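Local atomic coordinates of cytolethal distending toxin protein B (Haemophilus ducreyi, PDB entry 1SR4), a protein that probably acts as the DNase I-like nuclease subunit of a three-protein bacterial genotoxin that damages host DNA and blocks the cell cycle. Residues S3-T9 and S256-D260; G143-V148 and D177-A181; I154-N159 and Y170-V174. All blocks are in the same frame, centred on the assembly; numbering follows the deposited sequence.

In the fold
The contacts sample the DNase I-like sandwich: one within a sheet, one between a helix and the other sheet, one among loops at that sheet's end. Contact 1 pairs the chain ends; contacts 2 and 3 lie between them in sequence, on the side of the other sheet, sharing helix 147-159. Contact 3 joins the helix's later part to strand 171-175, contact 2 its beginning to the loop beyond, centres about 18 Å apart. Contacts 1 and 3, also about 18 Å between centres, touch through Met-173, which packs on Val-7 and Phe-257, linking the paired ends to the helix-covered sheet. Contacts 1 and 2, centres about 21 Å apart, approach to about 5 Å between nearest atoms without touching.

Contact 1 of 3, residues S3-T9 and S256-D260; sequences SDFKVAT and SFVRD
An antiparallel strand pair joins the chain ends in the 8-stranded sheet of this DNase I-like fold, strands 7-9 and 256-259 running at 166°, axes 4.5 Å apart. Val-7 and Phe-257 form a hydrogen-bonded pair: Val-7 N donates to Phe-257 O (3.1 Å) and Phe-257 N to Val-7 O (2.7 Å). Ala-8 and Ser-256 follow as a non-hydrogen-bonded pair, CA atoms 4.1 Å apart. Val-7 (t) and Phe-257 (m) share one sheet face, Val-7 CG1 4.2 Å from Phe-257 CD2, while Thr-9 CG2 meets the ring edge at CE2 (4.0 Å). Before the strand, a 3-10 turn at Ser-3 and Asp-4 stays close to Arg-259 (CA atoms of Ser-3 and Arg-259 5.2 Å apart), and waters replace direct backbone bonds. One donates to Ser-3 O (2.8 Å) and Phe-5 O (2.6 Å) and accepts from Arg-259 N (3.0 Å); another links Ser-3 OG (2.6 Å), Asp-4 OD1 (2.6 Å) and Arg-259 NH1 (2.8 Å). Asp-4 OD1 and Arg-259 NH1, 4.4 Å apart, form no salt bridge; Asp-4 OD2 bonds Asn-1 N. Strand 7-11 is flanked by parallel strand 39-43 and strand 255-259 by antiparallel strand 235-239, while Val-7 and Phe-257 face strand 171-175 of the second sheet.

Contact 2 of 3, residues G143-V148 and D177-A181; sequences GGSDAV and DFNRA
Both backbones turn sharply in irregular loops. Gly-143 and Gly-144 have positive phi (56/15° and 49/45°), and a type I turn from Gly-144 to Ala-147, Ala-147 N to Gly-144 O at 2.9 Å, leads into the helix; in the other segment, Asn-179 is left-handed (56/33°). Gly-143 lies beside Arg-180 and Gly-144 beside Asn-179, CA atoms 5.1 and 5.0 Å apart. Gly-144 CA approaches Phe-178 O at 3.5 Å in a CA-H...O contact; a CB there would clash. Arg-180 (chi1 p, chi2 t, chi3 m) reaches along the turn: NH1 hydrogen-bonds weakly to Gly-144 O (2.9 Å) and donates to a water (2.9 Å) held by Ser-145 O (2.7 Å) and Val-148 N (3.1 Å). Its NE bonds Asn-184. Ala-147 CB meets the Phe-178 ring edge at CD1 (4.3 Å). Asp-177 to Asn-179 resemble the Asp-x-Asn loop that lines DNase I-like active sites, probably here too. The contact ties the start of helix 147-159 to the loop between strand 171-175 and helix 182-189, whose Leu-185 touches both Ala-147 and Phe-178.

Contact 3 of 3, residues I154-N159 and Y170-V174; sequences IFTTFN and YSWMV
Ile-154 begins the packing of helix 154-159 against strand 171-174, which runs nearly antiparallel to it (167°), axes 10.0 Å apart. In its m,t rotamer it lays CG2 over the six-membered ring of Trp-172 (p), 3.8 Å from the centroid in a CH-pi contact, and CD1 against Val-174 CG2 (3.5 Å). Phe-155 (t) adds its CA, 3.8 Å from Trp-172 CZ2, and its ring edge, CD1 lying 4.0 Å from the same CZ2. One turn on, Phe-158 (m) points toward the strand between Tyr-170 and Trp-172: CD1 meets Tyr-170 CD2 at 3.7 Å and CD2 meets Trp-172 CD1 at 3.8 Å. Its ring is slid off the five-membered ring of Trp-172, centroids 5.2 Å apart, planes at 26°. Asn-159 (m) finishes the segment, its OD1 accepting a hydrogen bond from Trp-172 NE1 (3.1 Å); a water connects ND2 weakly (2.8 Å) to Tyr-170 O (2.6 Å). Strand 132-138, helix 147-159 and parallel strand 171-175 form a beta-alpha-beta crossover: Tyr-170, Trp-172 and Val-174 face the helix, whereas Met-173 points into the sandwich core. Strands 132-138 and 216-221 flank strand 171-175, and Phe-135 of the former touches Ile-154 and Phe-158.

Contact 1 of 3, residues S3-T9 and S256-D260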
ATOM      1  N   SER B   3       1.604  -1.251 -21.870  1.00 18.17           N
ATOM      2  CA  SER B   3       2.849  -1.515 -21.156  1.00 18.66           C
ATOM      3  C   SER B   3       3.648  -0.261 -20.798  1.00 18.67           C
ATOM      4  O   SER B   3       4.595  -0.342 -20.016  1.00 20.24           O
ATOM      5  CB  SER B   3       3.732  -2.501 -21.943  1.00 18.27           C
ATOM      6  OG  SER B   3       4.282  -1.907 -23.108  1.00 20.89           O
ATOM      7  N   ASP B   4       3.276   0.894 -21.350  1.00 18.64           N
ATOM      8  CA  ASP B   4       3.976   2.135 -21.015  1.00 18.91           C
ATOM      9  C   ASP B   4       3.568   2.577 -19.612  1.00 18.95           C
ATOM     10  O   ASP B   4       4.266   3.363 -18.982  1.00 18.71           O
ATOM     11  CB  ASP B   4       3.615   3.288 -21.952  1.00 18.91           C
ATOM     12  CG  ASP B   4       3.959   3.014 -23.410  1.00 21.79           C
ATOM     13  OD1 ASP B   4       4.881   2.220 -23.676  1.00 21.18           O
ATOM     14  OD2 ASP B   4       3.302   3.624 -24.289  1.00 21.44           O
ATOM     15  N   PHE B   5       2.429   2.078 -19.139  1.00 17.43           N
ATOM     16  CA  PHE B   5       1.895   2.468 -17.830  1.00 16.26           C
ATOM     17  C   PHE B   5       2.169   1.511 -16.683  1.00 15.53           C
ATOM     18  O   PHE B   5       2.262   0.300 -16.878  1.00 15.28           O
ATOM     19  CB  PHE B   5       0.365   2.612 -17.888  1.00 14.86           C
ATOM     20  CG  PHE B   5      -0.130   3.695 -18.786  1.00 16.84           C
ATOM     21  CD1 PHE B   5      -0.576   4.904 -18.256  1.00 18.24           C
ATOM     22  CD2 PHE B   5      -0.204   3.502 -20.161  1.00 17.78           C
ATOM     23  CE1 PHE B   5      -1.094   5.903 -19.090  1.00 18.25           C
ATOM     24  CE2 PHE B   5      -0.720   4.496 -20.994  1.00 15.97           C
ATOM     25  CZ  PHE B   5      -1.163   5.690 -20.461  1.00 16.61           C
ATOM     26  N   LYS B   6       2.275   2.076 -15.480  1.00 14.00           N
ATOM     27  CA  LYS B   6       2.401   1.291 -14.264  1.00 12.88           C
ATOM     28  C   LYS B   6       0.967   1.344 -13.750  1.00 10.22           C
ATOM     29  O   LYS B   6       0.465   2.403 -13.356  1.00  9.01           O
ATOM     30  CB  LYS B   6       3.349   1.958 -13.261  1.00 15.35           C
ATOM     31  CG  LYS B   6       4.821   1.894 -13.664  1.00 19.29           C
ATOM     32  CD  LYS B   6       5.720   2.357 -12.520  1.00 25.77           C
ATOM     33  CE  LYS B   6       7.167   1.944 -12.746  1.00 27.49           C
ATOM     34  NZ  LYS B   6       7.725   2.551 -13.993  1.00 31.44           N
ATOM     35  N   VAL B   7       0.299   0.201 -13.786  1.00 10.89           N
ATOM     36  CA  VAL B   7      -1.092   0.106 -13.364  1.00 10.79           C
ATOM     37  C   VAL B   7      -1.155  -0.709 -12.083  1.00 10.78           C
ATOM     38  O   VAL B   7      -0.370  -1.630 -11.914  1.00 10.85           O
ATOM     39  CB  VAL B   7      -1.935  -0.597 -14.450  1.00 11.39           C
ATOM     40  CG1 VAL B   7      -3.414  -0.724 -13.987  1.00  8.45           C
ATOM     41  CG2 VAL B   7      -1.839   0.193 -15.769  1.00  8.30           C
ATOM     42  N   ALA B   8      -2.060  -0.348 -11.173  1.00  9.78           N
ATOM     43  CA  ALA B   8      -2.195  -1.088  -9.916  1.00  9.71           C
ATOM     44  C   ALA B   8      -3.647  -1.122  -9.503  1.00  8.79           C
ATOM     45  O   ALA B   8      -4.480  -0.377 -10.022  1.00  9.80           O
ATOM     46  CB  ALA B   8      -1.353  -0.436  -8.788  1.00  5.74           C
ATOM     47  N   THR B   9      -3.936  -1.981  -8.545  1.00  7.05           N
ATOM     48  CA  THR B   9      -5.289  -2.110  -8.037  1.00  9.69           C
ATOM     49  C   THR B   9      -5.197  -2.445  -6.556  1.00  8.58           C
ATOM     50  O   THR B   9      -4.235  -3.080  -6.113  1.00 10.09           O
ATOM     51  CB  THR B   9      -6.049  -3.264  -8.754  1.00  9.22           C
ATOM     52  OG1 THR B   9      -7.409  -3.316  -8.301  1.00  9.74           O
ATOM     53  CG2 THR B   9      -5.380  -4.621  -8.440  1.00  7.55           C
ATOM     54  N   SER B 256       0.293  -4.837  -8.793  1.00  7.79           N
ATOM     55  CA  SER B 256       0.718  -3.941  -9.861  1.00  9.82           C
ATOM     56  C   SER B 256       0.918  -4.715 -11.161  1.00  8.94           C
ATOM     57  O   SER B 256       1.096  -5.936 -11.148  1.00  8.35           O
ATOM     58  CB  SER B 256       2.015  -3.232  -9.463  1.00  9.10           C
ATOM     59  OG  SER B 256       3.016  -4.210  -9.255  1.00 15.08           O
ATOM     60  N   PHE B 257       0.871  -3.996 -12.279  1.00  9.64           N
ATOM     61  CA  PHE B 257       1.022  -4.582 -13.605  1.00  9.65           C
ATOM     62  C   PHE B 257       2.019  -3.646 -14.284  1.00 10.43           C
ATOM     63  O   PHE B 257       1.699  -2.501 -14.579  1.00 11.28           O
ATOM     64  CB  PHE B 257      -0.345  -4.587 -14.313  1.00 10.14           C
ATOM     65  CG  PHE B 257      -1.429  -5.246 -13.496  1.00  9.52           C
ATOM     66  CD1 PHE B 257      -1.619  -6.625 -13.537  1.00  8.90           C
ATOM     67  CD2 PHE B 257      -2.177  -4.495 -12.590  1.00  9.65           C
ATOM     68  CE1 PHE B 257      -2.532  -7.249 -12.679  1.00 11.04           C
ATOM     69  CE2 PHE B 257      -3.096  -5.110 -11.726  1.00 10.51           C
ATOM     70  CZ  PHE B 257      -3.275  -6.478 -11.764  1.00 10.22           C
ATOM     71  N   VAL B 258       3.232  -4.153 -14.501  1.00 11.33           N
ATOM     72  CA  VAL B 258       4.343  -3.376 -15.045  1.00 12.83           C
ATOM     73  C   VAL B 258       5.089  -4.153 -16.134  1.00 14.48           C
ATOM     74  O   VAL B 258       5.199  -5.375 -16.059  1.00 12.75           O
ATOM     75  CB  VAL B 258       5.336  -3.038 -13.897  1.00 13.90           C
ATOM     76  CG1 VAL B 258       6.437  -2.110 -14.375  1.00 16.98           C
ATOM     77  CG2 VAL B 258       4.577  -2.391 -12.731  1.00 14.72           C
ATOM     78  N   ARG B 259       5.608  -3.437 -17.132  1.00 14.91           N
ATOM     79  CA  ARG B 259       6.359  -4.056 -18.228  1.00 17.11           C
ATOM     80  C   ARG B 259       7.543  -4.872 -17.692  1.00 17.68           C
ATOM     81  O   ARG B 259       8.238  -4.425 -16.776  1.00 17.42           O
ATOM     82  CB  ARG B 259       6.883  -2.960 -19.156  1.00 19.76           C
ATOM     83  CG  ARG B 259       7.557  -3.442 -20.430  1.00 25.18           C
ATOM     84  CD  ARG B 259       7.949  -2.243 -21.274  1.00 27.24           C
ATOM     85  NE  ARG B 259       8.981  -1.457 -20.603  1.00 32.99           N
ATOM     86  CZ  ARG B 259       9.008  -0.127 -20.563  1.00 35.65           C
ATOM     87  NH1 ARG B 259       8.051   0.582 -21.153  1.00 35.81           N
ATOM     88  NH2 ARG B 259      10.002   0.497 -19.938  1.00 38.00           N
ATOM     89  N   ASP B 260       7.775  -6.058 -18.250  1.00 17.86           N
ATOM     90  CA  ASP B 260       8.902  -6.874 -17.805  1.00 19.59           C
ATOM     91  C   ASP B 260      10.184  -6.084 -18.073  1.00 21.26           C
ATOM     92  O   ASP B 260      10.295  -5.391 -19.085  1.00 20.30           O
ATOM     93  CB  ASP B 260       8.993  -8.201 -18.575  1.00 19.30           C
ATOM     94  CG  ASP B 260       7.770  -9.084 -18.386  1.00 21.81           C
ATOM     95  OD1 ASP B 260       7.250  -9.155 -17.260  1.00 19.84           O
ATOM     96  OD2 ASP B 260       7.338  -9.727 -19.366  1.00 22.07           O
TER
HETATM   97  O   HOH W   1       4.712  -0.550 -17.242  1.00 17.95           O
HETATM   98  O   HOH W   2       6.040  -0.054 -23.059  1.00 22.66           O
HETATM   99  O   HOH W   3       0.962  -2.130 -17.422  1.00 17.73           O

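Contact 2 of 3, residues G143-V148 and D177-A181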
ATOM      1  N   GLY B 143     -18.275 -16.167  -6.328  1.00 23.99           N
ATOM      2  CA  GLY B 143     -17.567 -16.550  -7.538  1.00 19.84           C
ATOM      3  C   GLY B 143     -17.460 -15.546  -8.678  1.00 17.88           C
ATOM      4  O   GLY B 143     -17.108 -15.932  -9.788  1.00 16.79           O
ATOM      5  N   GLY B 144     -17.734 -14.270  -8.424  1.00 15.36           N
ATOM      6  CA  GLY B 144     -17.661 -13.277  -9.491  1.00 13.93           C
ATOM      7  C   GLY B 144     -18.419 -13.768 -10.715  1.00 14.75           C
ATOM      8  O   GLY B 144     -17.940 -13.661 -11.842  1.00 13.61           O
ATOM      9  N   SER B 145     -19.620 -14.297 -10.484  1.00 15.62           N
ATOM     10  CA  SER B 145     -20.452 -14.872 -11.547  1.00 15.47           C
ATOM     11  C   SER B 145     -20.794 -13.929 -12.691  1.00 15.61           C
ATOM     12  O   SER B 145     -21.141 -14.378 -13.785  1.00 18.53           O
ATOM     13  CB  SER B 145     -21.747 -15.419 -10.941  1.00 16.32           C
ATOM     14  OG  SER B 145     -22.545 -14.361 -10.434  1.00 14.51           O
ATOM     15  N   ASP B 146     -20.696 -12.628 -12.435  1.00 14.45           N
ATOM     16  CA  ASP B 146     -20.991 -11.610 -13.433  1.00 14.80           C
ATOM     17  C   ASP B 146     -19.789 -11.284 -14.315  1.00 15.20           C
ATOM     18  O   ASP B 146     -19.919 -10.557 -15.303  1.00 16.50           O
ATOM     19  CB  ASP B 146     -21.452 -10.327 -12.721  1.00 15.31           C
ATOM     20  CG  ASP B 146     -20.426  -9.816 -11.686  1.00 17.07           C
ATOM     21  OD1 ASP B 146     -19.789 -10.637 -10.995  1.00 15.74           O
ATOM     22  OD2 ASP B 146     -20.275  -8.587 -11.544  1.00 17.28           O
ATOM     23  N   ALA B 147     -18.627 -11.834 -13.978  1.00 13.83           N
ATOM     24  CA  ALA B 147     -17.393 -11.519 -14.699  1.00 14.71           C
ATOM     25  C   ALA B 147     -17.304 -11.834 -16.192  1.00 15.92           C
ATOM     26  O   ALA B 147     -16.779 -11.036 -16.971  1.00 13.78           O
ATOM     27  CB  ALA B 147     -16.214 -12.153 -13.967  1.00 15.72           C
ATOM     28  N   VAL B 148     -17.801 -12.992 -16.604  1.00 15.79           N
ATOM     29  CA  VAL B 148     -17.714 -13.340 -18.013  1.00 16.80           C
ATOM     30  C   VAL B 148     -18.515 -12.404 -18.915  1.00 16.93           C
ATOM     31  O   VAL B 148     -17.989 -11.940 -19.938  1.00 17.17           O
ATOM     32  CB  VAL B 148     -18.138 -14.813 -18.256  1.00 16.63           C
ATOM     33  CG1 VAL B 148     -18.349 -15.061 -19.750  1.00 15.82           C
ATOM     34  CG2 VAL B 148     -17.050 -15.750 -17.725  1.00 15.93           C
ATOM     35  N   ASP B 177     -11.063  -6.561  -8.420  1.00 11.02           N
ATOM     36  CA  ASP B 177     -11.395  -7.704  -7.580  1.00 10.11           C
ATOM     37  C   ASP B 177     -12.393  -8.572  -8.340  1.00 11.48           C
ATOM     38  O   ASP B 177     -13.598  -8.256  -8.387  1.00 10.68           O
ATOM     39  CB  ASP B 177     -11.998  -7.169  -6.283  1.00  9.72           C
ATOM     40  CG  ASP B 177     -12.325  -8.254  -5.271  1.00 13.27           C
ATOM     41  OD1 ASP B 177     -12.365  -9.460  -5.626  1.00 12.94           O
ATOM     42  OD2 ASP B 177     -12.555  -7.869  -4.099  1.00 12.64           O
ATOM     43  N   PHE B 178     -11.887  -9.651  -8.943  1.00 10.40           N
ATOM     44  CA  PHE B 178     -12.717 -10.573  -9.713  1.00 11.19           C
ATOM     45  C   PHE B 178     -13.431 -11.598  -8.852  1.00 12.10           C
ATOM     46  O   PHE B 178     -14.352 -12.270  -9.310  1.00 11.87           O
ATOM     47  CB  PHE B 178     -11.874 -11.279 -10.778  1.00 11.03           C
ATOM     48  CG  PHE B 178     -11.551 -10.403 -11.952  1.00 13.29           C
ATOM     49  CD1 PHE B 178     -12.410 -10.342 -13.041  1.00 13.01           C
ATOM     50  CD2 PHE B 178     -10.400  -9.616 -11.959  1.00 12.22           C
ATOM     51  CE1 PHE B 178     -12.136  -9.516 -14.130  1.00 13.36           C
ATOM     52  CE2 PHE B 178     -10.118  -8.785 -13.042  1.00 13.40           C
ATOM     53  CZ  PHE B 178     -10.991  -8.739 -14.132  1.00 11.84           C
ATOM     54  N   ASN B 179     -12.998 -11.725  -7.606  1.00 10.68           N
ATOM     55  CA  ASN B 179     -13.629 -12.649  -6.686  1.00 10.30           C
ATOM     56  C   ASN B 179     -13.684 -14.101  -7.148  1.00 10.85           C
ATOM     57  O   ASN B 179     -14.624 -14.813  -6.830  1.00 10.80           O
ATOM     58  CB  ASN B 179     -15.043 -12.155  -6.324  1.00 11.38           C
ATOM     59  CG  ASN B 179     -15.055 -11.335  -5.041  1.00 10.79           C
ATOM     60  OD1 ASN B 179     -14.420 -11.721  -4.068  1.00 12.19           O
ATOM     61  ND2 ASN B 179     -15.778 -10.212  -5.028  1.00 10.31           N
ATOM     62  N   ARG B 180     -12.673 -14.535  -7.892  1.00  9.60           N
ATOM     63  CA  ARG B 180     -12.584 -15.926  -8.352  1.00 11.03           C
ATOM     64  C   ARG B 180     -11.155 -16.120  -8.823  1.00 11.08           C
ATOM     65  O   ARG B 180     -10.483 -15.154  -9.180  1.00 11.61           O
ATOM     66  CB  ARG B 180     -13.568 -16.205  -9.498  1.00 10.82           C
ATOM     67  CG  ARG B 180     -13.342 -15.336 -10.738  1.00 14.37           C
ATOM     68  CD  ARG B 180     -14.586 -15.283 -11.612  1.00 12.84           C
ATOM     69  NE  ARG B 180     -14.863 -16.560 -12.260  1.00 14.39           N
ATOM     70  CZ  ARG B 180     -15.859 -16.739 -13.123  1.00 15.97           C
ATOM     71  NH1 ARG B 180     -16.663 -15.726 -13.428  1.00 15.40           N
ATOM     72  NH2 ARG B 180     -16.046 -17.918 -13.693  1.00 16.16           N
ATOM     73  N   ALA B 181     -10.678 -17.357  -8.810  1.00 11.99           N
ATOM     74  CA  ALA B 181      -9.317 -17.642  -9.221  1.00 11.82           C
ATOM     75  C   ALA B 181      -9.094 -17.322 -10.693  1.00 12.12           C
ATOM     76  O   ALA B 181     -10.007 -17.416 -11.512  1.00 12.44           O
ATOM     77  CB  ALA B 181      -8.997 -19.106  -8.947  1.00 14.18           C
TER
HETATM   78  O   HOH W   4     -19.021 -15.432 -15.174  1.00 20.57           O

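Contact 3 of 3, residues I154-N159 and Y170-V174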
ATOM      1  N   ILE B 154     -17.485  -5.592 -22.471  1.00 16.07           N
ATOM      2  CA  ILE B 154     -16.400  -4.635 -22.664  1.00 17.43           C
ATOM      3  C   ILE B 154     -15.790  -4.912 -24.038  1.00 17.94           C
ATOM      4  O   ILE B 154     -15.541  -3.991 -24.814  1.00 16.52           O
ATOM      5  CB  ILE B 154     -15.316  -4.775 -21.558  1.00 17.36           C
ATOM      6  CG1 ILE B 154     -15.878  -4.258 -20.222  1.00 15.04           C
ATOM      7  CG2 ILE B 154     -14.046  -4.014 -21.956  1.00 16.12           C
ATOM      8  CD1 ILE B 154     -14.970  -4.502 -19.035  1.00 13.30           C
ATOM      9  N   PHE B 155     -15.567  -6.189 -24.338  1.00 18.19           N
ATOM     10  CA  PHE B 155     -14.997  -6.588 -25.628  1.00 20.05           C
ATOM     11  C   PHE B 155     -15.827  -6.063 -26.807  1.00 21.85           C
ATOM     12  O   PHE B 155     -15.300  -5.408 -27.711  1.00 22.87           O
ATOM     13  CB  PHE B 155     -14.915  -8.117 -25.720  1.00 20.97           C
ATOM     14  CG  PHE B 155     -14.438  -8.625 -27.062  1.00 23.85           C
ATOM     15  CD1 PHE B 155     -13.096  -8.546 -27.416  1.00 23.88           C
ATOM     16  CD2 PHE B 155     -15.340  -9.165 -27.975  1.00 22.43           C
ATOM     17  CE1 PHE B 155     -12.660  -9.000 -28.668  1.00 24.91           C
ATOM     18  CE2 PHE B 155     -14.916  -9.618 -29.221  1.00 24.31           C
ATOM     19  CZ  PHE B 155     -13.576  -9.536 -29.569  1.00 23.97           C
ATOM     20  N   THR B 156     -17.122  -6.356 -26.804  1.00 21.77           N
ATOM     21  CA  THR B 156     -17.995  -5.923 -27.893  1.00 24.57           C
ATOM     22  C   THR B 156     -18.055  -4.404 -27.990  1.00 25.62           C
ATOM     23  O   THR B 156     -18.279  -3.860 -29.067  1.00 25.42           O
ATOM     24  CB  THR B 156     -19.420  -6.464 -27.717  1.00 25.10           C
ATOM     25  OG1 THR B 156     -19.997  -5.896 -26.540  1.00 30.01           O
ATOM     26  CG2 THR B 156     -19.402  -7.968 -27.557  1.00 24.97           C
ATOM     27  N   THR B 157     -17.861  -3.725 -26.861  1.00 25.69           N
ATOM     28  CA  THR B 157     -17.871  -2.268 -26.829  1.00 25.02           C
ATOM     29  C   THR B 157     -16.792  -1.688 -27.734  1.00 26.02           C
ATOM     30  O   THR B 157     -17.004  -0.676 -28.401  1.00 25.87           O
ATOM     31  CB  THR B 157     -17.623  -1.739 -25.402  1.00 25.39           C
ATOM     32  OG1 THR B 157     -18.749  -2.042 -24.576  1.00 24.21           O
ATOM     33  CG2 THR B 157     -17.390  -0.233 -25.418  1.00 25.13           C
ATOM     34  N   PHE B 158     -15.635  -2.333 -27.759  1.00 26.33           N
ATOM     35  CA  PHE B 158     -14.517  -1.848 -28.554  1.00 28.55           C
ATOM     36  C   PHE B 158     -14.205  -2.679 -29.780  1.00 31.88           C
ATOM     37  O   PHE B 158     -13.714  -2.153 -30.777  1.00 33.03           O
ATOM     38  CB  PHE B 158     -13.248  -1.788 -27.693  1.00 26.05           C
ATOM     39  CG  PHE B 158     -13.349  -0.845 -26.531  1.00 22.99           C
ATOM     40  CD1 PHE B 158     -13.277   0.525 -26.725  1.00 21.06           C
ATOM     41  CD2 PHE B 158     -13.549  -1.331 -25.244  1.00 21.92           C
ATOM     42  CE1 PHE B 158     -13.407   1.405 -25.655  1.00 23.37           C
ATOM     43  CE2 PHE B 158     -13.680  -0.457 -24.160  1.00 20.89           C
ATOM     44  CZ  PHE B 158     -13.611   0.909 -24.365  1.00 20.01           C
ATOM     45  N   ASN B 159     -14.489  -3.972 -29.709  1.00 36.33           N
ATOM     46  CA  ASN B 159     -14.160  -4.874 -30.801  1.00 40.20           C
ATOM     47  C   ASN B 159     -15.309  -5.497 -31.590  1.00 43.31           C
ATOM     48  O   ASN B 159     -15.237  -6.681 -31.933  1.00 45.42           O
ATOM     49  CB  ASN B 159     -13.264  -5.999 -30.274  1.00 40.57           C
ATOM     50  CG  ASN B 159     -12.128  -5.484 -29.386  1.00 42.26           C
ATOM     51  OD1 ASN B 159     -12.244  -5.445 -28.149  1.00 38.25           O
ATOM     52  ND2 ASN B 159     -11.029  -5.076 -30.017  1.00 41.97           N
ATOM     53  N   TYR B 170      -8.073   0.549 -30.079  1.00 18.97           N
ATOM     54  CA  TYR B 170      -7.884   0.749 -28.643  1.00 18.74           C
ATOM     55  C   TYR B 170      -7.442  -0.503 -27.902  1.00 18.26           C
ATOM     56  O   TYR B 170      -7.931  -1.604 -28.165  1.00 18.10           O
ATOM     57  CB  TYR B 170      -9.174   1.233 -27.979  1.00 19.10           C
ATOM     58  CG  TYR B 170      -9.622   2.645 -28.291  1.00 18.50           C
ATOM     59  CD1 TYR B 170      -8.852   3.508 -29.075  1.00 20.39           C
ATOM     60  CD2 TYR B 170     -10.825   3.120 -27.784  1.00 19.47           C
ATOM     61  CE1 TYR B 170      -9.285   4.817 -29.339  1.00 20.92           C
ATOM     62  CE2 TYR B 170     -11.263   4.405 -28.039  1.00 19.91           C
ATOM     63  CZ  TYR B 170     -10.496   5.248 -28.809  1.00 21.40           C
ATOM     64  OH  TYR B 170     -10.936   6.528 -29.009  1.00 22.40           O
ATOM     65  N   SER B 171      -6.504  -0.327 -26.982  1.00 17.04           N
ATOM     66  CA  SER B 171      -6.071  -1.416 -26.131  1.00 15.67           C
ATOM     67  C   SER B 171      -6.854  -1.148 -24.842  1.00 16.31           C
ATOM     68  O   SER B 171      -7.075   0.009 -24.489  1.00 15.83           O
ATOM     69  CB  SER B 171      -4.568  -1.325 -25.853  1.00 16.71           C
ATOM     70  OG  SER B 171      -3.808  -1.791 -26.953  1.00 18.84           O
ATOM     71  N   TRP B 172      -7.298  -2.195 -24.156  1.00 15.75           N
ATOM     72  CA  TRP B 172      -8.032  -2.012 -22.908  1.00 15.13           C
ATOM     73  C   TRP B 172      -7.582  -3.026 -21.858  1.00 16.27           C
ATOM     74  O   TRP B 172      -7.166  -4.134 -22.193  1.00 16.14           O
ATOM     75  CB  TRP B 172      -9.553  -2.100 -23.111  1.00 13.31           C
ATOM     76  CG  TRP B 172     -10.068  -3.282 -23.890  1.00 15.16           C
ATOM     77  CD1 TRP B 172     -10.320  -3.330 -25.230  1.00 15.77           C
ATOM     78  CD2 TRP B 172     -10.468  -4.555 -23.363  1.00 15.26           C
ATOM     79  NE1 TRP B 172     -10.860  -4.547 -25.568  1.00 17.42           N
ATOM     80  CE2 TRP B 172     -10.962  -5.318 -24.442  1.00 14.76           C
ATOM     81  CE3 TRP B 172     -10.455  -5.125 -22.081  1.00 16.38           C
ATOM     82  CZ2 TRP B 172     -11.445  -6.619 -24.284  1.00 16.44           C
ATOM     83  CZ3 TRP B 172     -10.937  -6.429 -21.922  1.00 16.15           C
ATOM     84  CH2 TRP B 172     -11.424  -7.156 -23.021  1.00 18.28           C
ATOM     85  N   MET B 173      -7.671  -2.618 -20.595  1.00 14.66           N
ATOM     86  CA  MET B 173      -7.246  -3.413 -19.449  1.00 15.52           C
ATOM     87  C   MET B 173      -8.323  -3.329 -18.356  1.00 15.10           C
ATOM     88  O   MET B 173      -8.691  -2.239 -17.936  1.00 15.31           O
ATOM     89  CB  MET B 173      -5.953  -2.806 -18.925  1.00 17.01           C
ATOM     90  CG  MET B 173      -4.999  -3.746 -18.296  1.00 22.96           C
ATOM     91  SD  MET B 173      -3.529  -2.826 -17.793  1.00 23.91           S
ATOM     92  CE  MET B 173      -2.965  -3.889 -16.567  1.00 20.03           C
ATOM     93  N   VAL B 174      -8.806  -4.479 -17.896  1.00 14.43           N
ATOM     94  CA  VAL B 174      -9.837  -4.548 -16.864  1.00 13.45           C
ATOM     95  C   VAL B 174      -9.122  -5.040 -15.602  1.00 13.74           C
ATOM     96  O   VAL B 174      -8.636  -6.164 -15.563  1.00 13.32           O
ATOM     97  CB  VAL B 174     -10.945  -5.532 -17.289  1.00 12.71           C
ATOM     98  CG1 VAL B 174     -12.023  -5.598 -16.224  1.00 13.78           C
ATOM     99  CG2 VAL B 174     -11.526  -5.084 -18.623  1.00 12.85           C
TER
HETATM  100  O   HOH W   5      -9.824  -2.516 -29.694  1.00 29.76           O